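Local coordinates for protein ethyl acetate hydrolase (Pseudomonas veronii, PDB 5EFZ) that hydrolyses ethyl acetate and related short esters to an alcohol and a carboxylic acid, a step in the bacterial breakdown of short-chain methyl ketones, at residues G52-N55 / S59-I62; M226-E231 / D251-R256; L33-E36 / C40-E43; V299-H304 / D311-E316. One frame throughout, in Å; residues are numbered along the deposited sequence. Where two conformers were deposited one is given.

Contact 1 of 4, residues G52-N55 / S59-I62; sequences GALN and SNAI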
# COMPACT_ATOMS: atom_id res chain seq x y z
N GLY A 52 23.13 -19.31 23.64
CA GLY A 52 24.12 -20.31 23.27
C GLY A 52 25.53 -19.87 23.65
O GLY A 52 25.81 -18.69 23.92
N ALA A 53 26.42 -20.84 23.67
CA ALA A 53 27.80 -20.62 24.06
C ALA A 53 28.71 -20.52 22.84
O ALA A 53 28.51 -21.24 21.85
CB ALA A 53 28.27 -21.75 24.98
N LEU A 54 29.72 -19.66 22.91
CA LEU A 54 30.77 -19.62 21.89
C LEU A 54 31.63 -20.89 21.91
O LEU A 54 31.94 -21.39 22.99
CB LEU A 54 31.68 -18.41 22.13
CG LEU A 54 31.10 -17.04 21.77
CD1 LEU A 54 32.00 -15.98 22.36
CD2 LEU A 54 30.98 -16.89 20.23
N ASN A 55 32.02 -21.41 20.75
CA ASN A 55 32.91 -22.60 20.75
C ASN A 55 34.36 -22.18 21.01
O ASN A 55 34.62 -21.02 21.30
CB ASN A 55 32.78 -23.40 19.44
CG ASN A 55 33.07 -22.58 18.19
OD1 ASN A 55 33.64 -21.50 18.26
ND2 ASN A 55 32.71 -23.14 17.01
N SER A 59 34.01 -19.38 16.49
CA SER A 59 33.69 -19.46 15.07
C SER A 59 32.23 -19.80 14.83
O SER A 59 31.84 -20.04 13.69
CB SER A 59 34.58 -20.51 14.37
OG SER A 59 34.38 -21.81 14.92
N ASN A 60 31.43 -19.82 15.90
CA ASN A 60 30.00 -20.16 15.76
C ASN A 60 29.07 -19.04 16.18
O ASN A 60 27.94 -19.28 16.60
CB ASN A 60 29.67 -21.42 16.57
CG ASN A 60 29.82 -21.21 18.08
OD1 ASN A 60 30.61 -20.39 18.51
ND2 ASN A 60 29.07 -21.97 18.87
N ALA A 61 29.54 -17.81 16.04
CA ALA A 61 28.74 -16.63 16.38
C ALA A 61 27.81 -16.23 15.24
O ALA A 61 28.25 -16.09 14.09
CB ALA A 61 29.65 -15.48 16.75
N ILE A 62 26.53 -16.03 15.56
CA ILE A 62 25.55 -15.52 14.59
C ILE A 62 25.01 -14.19 15.14
O ILE A 62 24.59 -14.13 16.29
CB ILE A 62 24.38 -16.50 14.37
CG1 ILE A 62 24.89 -17.83 13.79
CG2 ILE A 62 23.27 -15.84 13.43
CD1 ILE A 62 23.81 -18.88 13.63
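The side-chain amides of Asn55 and Asn60 reach toward each other from opposite directions and stack, their planes 18° apart, to make the dense middle of this turn. Asn60 is buried and spends both ends of its amide on the backbone of 52-55. Its OD1 accepts the backbone N of Asn55 at 2.8 Å, a donor that stands above the carbonyl plane rather than on a lone pair. Its ND2 donates to O of Ala53 at 3.1 Å, within the plane of that carbonyl, and also to O of Lys90, so the buried nitrogen has two acceptors. A chi1 of 66° sets CG of Asn60 between its backbone N and carbonyl carbon, which swings the amide across the turn. Asn55 answers in kind: OD1 takes the N of Ser59 at 2.8 Å on a lone pair, while ND2 gives a hydrogen to Ser59 OG at 3.0 Å.

The outer side is looser. Ser59 is exposed, its OG also bonded to Asp57, and the methyl of Ala53 points away. Leu54 adds a slight apolar touch, CD2 to CB of Ala61 at 4.0 Å.

Asparagine suits both places because one flat group offers donor and acceptor together; stacked but each bonded to the other segment, the two amides tie the loop after strand 45-51 to strand 61-65.

Contact 2 of 4, residues M226-E231 / D251-R256; sequences MGWSPE and DGFMKR
Trp228 meets helix 246-258 edge first, with two successive residues of that helix, Phe253 and Met254, lying near the plane of its ring. The indole N-H points at sulfur: NE1 to SD of Met254 is 3.4 Å, a weak hydrogen bond at 154° that is also a Met-aromatic contact. Further round the edge, CZ2 comes to 3.8 Å from CE1 of Phe253. The two rings form an offset edge-to-face pair with the planes at 76°. Methionine suits its place because its chain, bent at chi2 (-67°) and chi3, can curl the soft sulfur round to the N-H.

In the next shell Phe249 meets both aromatic rings, Phe232 stacks on Trp228, and Trp223 with Thr224 backs Met254. With a leucine in place of Trp228, the sulfur would probably lose its N-H donor and Phe253 this aromatic partner.

Trp228 also touches Leu335, and its side chain comes within about 7 Å of that of His334, the inferred catalytic histidine. Such a cluster joining helices 213-227, 230-234 and 246-258 is consistent with the helical cap that many alpha/beta hydrolases carry over the active site.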
# COMPACT_ATOMS: atom_id res chain seq x y z
N MET A 226 -0.30 -1.80 4.44
CA MET A 226 0.92 -2.11 3.67
C MET A 226 1.70 -3.32 4.18
O MET A 226 2.54 -3.83 3.47
CB MET A 226 1.89 -0.90 3.68
CG MET A 226 1.35 0.32 2.91
SD MET A 226 1.18 0.03 1.16
CE MET A 226 2.85 -0.34 0.65
N GLY A 227 1.41 -3.78 5.38
CA GLY A 227 2.28 -4.74 6.04
C GLY A 227 1.97 -6.19 5.76
O GLY A 227 2.78 -7.08 6.06
N TRP A 228 0.78 -6.45 5.21
CA TRP A 228 0.37 -7.85 4.97
C TRP A 228 0.23 -8.03 3.47
O TRP A 228 1.20 -7.80 2.74
CB TRP A 228 -0.93 -8.18 5.73
CG TRP A 228 -0.80 -7.92 7.25
CD1 TRP A 228 -1.23 -6.81 7.94
CD2 TRP A 228 -0.19 -8.79 8.21
NE1 TRP A 228 -0.95 -6.95 9.29
CE2 TRP A 228 -0.29 -8.15 9.47
CE3 TRP A 228 0.41 -10.06 8.13
CZ2 TRP A 228 0.20 -8.74 10.65
CZ3 TRP A 228 0.92 -10.64 9.31
CH2 TRP A 228 0.78 -9.98 10.56
N SER A 229 -0.94 -8.43 2.97
CA SER A 229 -1.20 -8.37 1.54
C SER A 229 -2.70 -8.42 1.30
O SER A 229 -3.46 -8.80 2.19
CB SER A 229 -0.51 -9.52 0.76
OG SER A 229 -1.23 -10.72 0.97
N PRO A 230 -3.15 -7.98 0.11
CA PRO A 230 -4.57 -8.16 -0.18
C PRO A 230 -5.00 -9.65 -0.09
O PRO A 230 -6.10 -9.96 0.36
CB PRO A 230 -4.71 -7.63 -1.61
CG PRO A 230 -3.62 -6.54 -1.67
CD PRO A 230 -2.47 -7.13 -0.88
N GLU A 231 -4.12 -10.56 -0.50
CA GLU A 231 -4.44 -11.99 -0.43
C GLU A 231 -4.57 -12.50 1.00
O GLU A 231 -5.40 -13.38 1.28
CB GLU A 231 -3.36 -12.82 -1.14
CG GLU A 231 -3.56 -13.01 -2.61
CD GLU A 231 -4.88 -13.68 -2.94
OE1 GLU A 231 -4.95 -14.93 -3.02
OE2 GLU A 231 -5.86 -12.94 -3.12
N ASP A 251 -7.96 -3.61 15.51
CA ASP A 251 -7.99 -3.19 16.90
C ASP A 251 -7.19 -4.11 17.83
O ASP A 251 -6.44 -3.64 18.68
CB ASP A 251 -9.43 -3.09 17.42
CG ASP A 251 -10.22 -1.99 16.74
OD1 ASP A 251 -9.62 -1.18 15.99
OD2 ASP A 251 -11.45 -1.96 16.96
N GLY A 252 -7.36 -5.42 17.67
CA GLY A 252 -6.85 -6.39 18.63
C GLY A 252 -5.42 -6.84 18.40
O GLY A 252 -4.77 -7.31 19.32
N PHE A 253 -4.95 -6.73 17.17
CA PHE A 253 -3.58 -7.10 16.83
C PHE A 253 -2.74 -5.83 16.56
O PHE A 253 -1.73 -5.56 17.24
CB PHE A 253 -3.58 -8.04 15.59
CG PHE A 253 -2.24 -8.65 15.26
CD1 PHE A 253 -1.22 -7.90 14.72
CD2 PHE A 253 -2.02 -10.01 15.44
CE1 PHE A 253 0.01 -8.47 14.39
CE2 PHE A 253 -0.80 -10.61 15.12
CZ PHE A 253 0.22 -9.83 14.59
N MET A 254 -3.14 -5.05 15.57
CA MET A 254 -2.25 -4.00 15.04
C MET A 254 -2.22 -2.75 15.94
O MET A 254 -1.16 -2.28 16.28
CB MET A 254 -2.69 -3.59 13.62
CG MET A 254 -2.64 -4.77 12.58
SD MET A 254 -0.93 -5.27 12.29
CE MET A 254 -0.22 -3.79 11.61
N LYS A 255 -3.39 -2.21 16.29
CA LYS A 255 -3.38 -1.06 17.20
C LYS A 255 -2.73 -1.42 18.54
O LYS A 255 -1.97 -0.65 19.11
CB LYS A 255 -4.80 -0.54 17.43
CG LYS A 255 -5.39 0.16 16.19
CD LYS A 255 -6.77 0.77 16.47
CE LYS A 255 -7.30 1.46 15.22
NZ LYS A 255 -8.65 2.01 15.49
N ARG A 256 -3.05 -2.61 19.03
CA ARG A 256 -2.53 -3.05 20.32
C ARG A 256 -1.00 -3.17 20.30
O ARG A 256 -0.34 -2.86 21.29
CB ARG A 256 -3.18 -4.39 20.72
CG ARG A 256 -2.72 -4.97 22.04
CD ARG A 256 -3.55 -6.21 22.45
NE ARG A 256 -4.94 -5.84 22.73
CZ ARG A 256 -6.01 -6.59 22.47
NH1 ARG A 256 -5.88 -7.80 21.93
NH2 ARG A 256 -7.22 -6.14 22.77

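Contact 3 of 4, residues L33-E36 / C40-E43; sequences LPLE and CMPE
Leu33 and Met41 pair through their backbones in both directions, as a hydrogen-bonded antiparallel pair must. N of Leu33 gives its hydrogen to O of Met41 at 2.8 Å, and N of Met41 returns one to O of Leu33 at 2.9 Å. The next pair along, Pro34 with Cys40, is non-hydrogen-bonded, a fitting place for proline, which has no N-H to offer; the strands draw in here to a CA-CA distance of 4.2 Å between these two residues.

The apolar contacts lie mainly on the face that carries Leu33 and Met41, whose side chains run side by side. CG of Met41 lies beside its backbone N (chi1 -49°), opposite the carbonyl carbon, which leads the chain over toward 33-36. CD1 of Leu35 comes to 3.7 Å from CG of Met41, the two side chains crossing at a slant. SD of Met41 then lies 4.1 Å from CD2 of Leu33, and CD2 of Leu35 comes just as near. Leu33 touches Ala130 on helix 124-139, and Ser105 touches Met41. A serine in place of Met41 would probably leave a gap beside the two leucines, where the sulfur now lies against both CD2 branches. On the other face Cys40 SG only skirts Pro34.

The whole is a small two-stranded beta hairpin, set in the chain between strands 26-29 and 45-51 of the main sheet and packed by its leucines against helix 124-139.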
# COMPACT_ATOMS: atom_id res chain seq x y z
N LEU A 33 30.32 7.05 20.75
CA LEU A 33 30.02 6.68 19.37
C LEU A 33 29.87 7.95 18.54
O LEU A 33 28.87 8.64 18.66
CB LEU A 33 28.74 5.84 19.28
CG LEU A 33 28.33 5.35 17.89
CD1 LEU A 33 29.43 4.45 17.33
CD2 LEU A 33 27.00 4.59 17.92
N PRO A 34 30.90 8.28 17.73
CA PRO A 34 30.74 9.40 16.81
C PRO A 34 29.79 8.99 15.68
O PRO A 34 30.03 7.98 15.02
CB PRO A 34 32.17 9.67 16.32
CG PRO A 34 32.86 8.37 16.48
CD PRO A 34 32.23 7.65 17.63
N LEU A 35 28.71 9.73 15.51
CA LEU A 35 27.68 9.32 14.57
C LEU A 35 27.97 9.86 13.20
O LEU A 35 28.60 10.90 13.08
CB LEU A 35 26.31 9.79 15.03
CG LEU A 35 25.84 9.18 16.33
CD1 LEU A 35 24.56 9.89 16.77
CD2 LEU A 35 25.60 7.66 16.17
N GLU A 36 27.54 9.14 12.16
CA GLU A 36 27.80 9.58 10.79
C GLU A 36 27.29 11.01 10.55
O GLU A 36 28.00 11.82 9.94
CB GLU A 36 27.16 8.62 9.78
CG GLU A 36 27.50 8.97 8.32
CD GLU A 36 27.09 7.90 7.32
OE1 GLU A 36 26.80 6.77 7.75
OE2 GLU A 36 27.03 8.19 6.10
N CYS A 40 28.20 13.34 18.47
CA CYS A 40 28.84 12.26 19.21
C CYS A 40 27.93 11.80 20.36
O CYS A 40 27.48 12.63 21.14
CB CYS A 40 30.20 12.72 19.78
SG CYS A 40 31.29 11.33 20.35
N MET A 41 27.66 10.50 20.46
CA MET A 41 27.06 9.97 21.68
C MET A 41 28.17 9.73 22.71
O MET A 41 29.08 8.96 22.45
CB MET A 41 26.31 8.66 21.41
CG MET A 41 25.36 8.72 20.23
SD MET A 41 24.56 7.11 20.05
CE MET A 41 23.72 6.96 21.61
N PRO A 42 28.11 10.41 23.86
CA PRO A 42 29.16 10.24 24.87
C PRO A 42 29.28 8.80 25.39
O PRO A 42 30.37 8.36 25.73
CB PRO A 42 28.72 11.17 26.00
CG PRO A 42 27.76 12.12 25.38
CD PRO A 42 27.08 11.37 24.29
N GLU A 43 28.15 8.10 25.49
CA GLU A 43 28.19 6.68 25.83
C GLU A 43 27.06 5.98 25.11
O GLU A 43 25.90 6.39 25.19
CB GLU A 43 28.10 6.44 27.34
CG GLU A 43 26.85 6.99 28.00
CD GLU A 43 26.49 6.26 29.28
OE1 GLU A 43 27.30 5.42 29.74
OE2 GLU A 43 25.39 6.52 29.83

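Contact 4 of 4, residues V299-H304 / D311-E316; sequences VMPISH and DDCLSE. With EDO (1,2-ethanediol), chain M.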
# COMPACT_ATOMS: atom_id res chain seq x y z
N VAL A 299 19.53 -13.86 -0.56
CA VAL A 299 18.62 -12.72 -0.65
C VAL A 299 17.21 -13.29 -0.65
O VAL A 299 16.87 -14.09 -1.54
CB VAL A 299 18.87 -11.89 -1.93
CG1 VAL A 299 17.85 -10.71 -2.03
CG2 VAL A 299 20.33 -11.39 -2.00
N MET A 300 16.45 -12.96 0.38
CA MET A 300 15.18 -13.66 0.65
C MET A 300 14.02 -12.70 0.87
O MET A 300 13.57 -12.51 2.00
CB MET A 300 15.36 -14.61 1.87
CG MET A 300 16.53 -15.63 1.63
SD MET A 300 16.71 -16.77 3.02
CE MET A 300 15.23 -17.69 2.89
N PRO A 301 13.51 -12.12 -0.22
CA PRO A 301 12.28 -11.34 -0.06
C PRO A 301 11.10 -12.25 0.28
O PRO A 301 11.19 -13.46 0.04
CB PRO A 301 12.08 -10.71 -1.44
CG PRO A 301 12.71 -11.75 -2.41
CD PRO A 301 13.94 -12.23 -1.62
N ILE A 302 10.01 -11.68 0.81
CA ILE A 302 8.78 -12.43 1.04
C ILE A 302 7.91 -12.16 -0.17
O ILE A 302 7.81 -11.01 -0.60
CB ILE A 302 8.12 -11.99 2.36
CG1 ILE A 302 9.02 -12.47 3.54
CG2 ILE A 302 6.64 -12.50 2.46
CD1 ILE A 302 8.65 -11.89 4.91
N SER A 303 7.34 -13.23 -0.74
CA SER A 303 6.68 -13.14 -2.04
C SER A 303 5.64 -12.02 -2.15
O SER A 303 5.58 -11.31 -3.18
CB SER A 303 6.03 -14.51 -2.40
OG SER A 303 5.04 -14.88 -1.43
N HIS A 304 4.83 -11.83 -1.10
CA HIS A 304 3.72 -10.88 -1.17
C HIS A 304 4.01 -9.59 -0.37
O HIS A 304 3.10 -8.84 -0.05
CB HIS A 304 2.40 -11.55 -0.69
CG HIS A 304 1.86 -12.56 -1.64
ND1 HIS A 304 2.53 -13.73 -1.98
CD2 HIS A 304 0.72 -12.57 -2.38
CE1 HIS A 304 1.81 -14.41 -2.84
NE2 HIS A 304 0.70 -13.74 -3.10
N ASP A 311 10.91 -8.01 -6.83
CA ASP A 311 11.63 -7.33 -7.92
C ASP A 311 12.73 -6.40 -7.39
O ASP A 311 13.81 -6.34 -8.00
CB ASP A 311 10.68 -6.50 -8.80
CG ASP A 311 9.77 -7.35 -9.66
OD1 ASP A 311 10.22 -8.38 -10.22
OD2 ASP A 311 8.58 -7.01 -9.76
N ASP A 312 12.44 -5.66 -6.31
CA ASP A 312 13.45 -4.82 -5.64
C ASP A 312 14.66 -5.67 -5.23
O ASP A 312 15.81 -5.29 -5.48
CB ASP A 312 12.90 -4.16 -4.37
CG ASP A 312 11.90 -3.01 -4.65
OD1 ASP A 312 11.92 -2.40 -5.75
OD2 ASP A 312 11.09 -2.74 -3.74
N CYS A 313 14.40 -6.82 -4.62
CA CYS A 313 15.49 -7.59 -4.04
C CYS A 313 16.20 -8.36 -5.12
O CYS A 313 17.40 -8.56 -5.02
CB CYS A 313 14.99 -8.55 -2.95
SG CYS A 313 14.22 -7.65 -1.57
N LEU A 314 15.47 -8.78 -6.14
CA LEU A 314 16.12 -9.47 -7.25
C LEU A 314 17.16 -8.55 -7.92
O LEU A 314 18.25 -8.99 -8.29
CB LEU A 314 15.08 -9.96 -8.25
CG LEU A 314 15.64 -10.69 -9.48
CD1 LEU A 314 16.47 -11.93 -9.08
CD2 LEU A 314 14.52 -11.05 -10.43
N SER A 315 16.82 -7.26 -8.08
CA SER A 315 17.71 -6.36 -8.81
C SER A 315 19.02 -6.18 -8.05
O SER A 315 20.07 -6.02 -8.67
CB SER A 315 17.06 -4.99 -9.07
OG SER A 315 16.87 -4.29 -7.86
N GLU A 316 18.96 -6.24 -6.72
CA GLU A 316 20.18 -6.17 -5.89
C GLU A 316 20.94 -7.50 -5.89
O GLU A 316 22.18 -7.53 -5.95
CB GLU A 316 19.83 -5.77 -4.46
CG GLU A 316 19.27 -4.34 -4.36
CD GLU A 316 19.05 -3.84 -2.93
OE1 GLU A 316 18.94 -4.66 -1.97
OE2 GLU A 316 19.02 -2.60 -2.78
C1 EDO M . 15.80 -1.45 -4.36
O1 EDO M . 15.74 -0.15 -3.80
C2 EDO M . 16.99 -1.51 -5.32
O2 EDO M . 18.17 -0.99 -4.69
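OE2 of Glu316, one helical turn beyond the Cys313 that packs on Pro301, is gripped by two donors: the hydroxyl O2 of a bound 1,2-ethanediol at 2.6 Å and the backbone N of Arg179. The other oxygen, OE1, takes the backbone N of Ala178, so the carboxylate is held at both ends. The diol, probably from the crystallisation liquor, is also bonded to O of Arg179. Within the helix, Ser315 OG folds back to O of Asp312 at 2.8 Å. Asp312 and Ser315, which also border the diol, pack against Arg234 of the second subunit.

Between the segments themselves the contact is apolar. CB of Cys313 sits 3.7 Å from CG1 of Val299, the branch set anti to its own backbone N (chi1 178°). SG of the same cysteine lies 3.7 Å from CB of Pro301, and CB of Cys313 also touches that proline ring. A cysteine suits this seam because it is slim enough to let the helix approach the strand end closely. The seam packs the helix of a beta-alpha-beta unit, 296-300, 310-317 and 324-325, on its first strand and on the loop that follows, where Pro301 lies.

Buried and bonded to two backbone N-H groups, Glu316 is likely to stay ionised, its charge probably offset by these N-H groups.

Along the chain the order is contact 3, contact 1, contact 2, contact 4, each closing before the next opens. Contacts 1 and 4 reach the same mixed sheet, through strands 61-65 and 296-300, yet their centres lie 29 Å apart. Contact 3 is a separate hairpin, 29 Å from contact 1 and 33 Å from contact 4 between centres. Contact 2 belongs to the helical region inserted between strands 170-174 and 296-300, across the chain's centre from contacts 1 and 3. Only contacts 2 and 4 touch, Ser229 CB reaching His304 O at 3.8 Å; both also meet the second subunit, so helical region, the loop leading to the inferred catalytic Asp305 and dimer interface come together there.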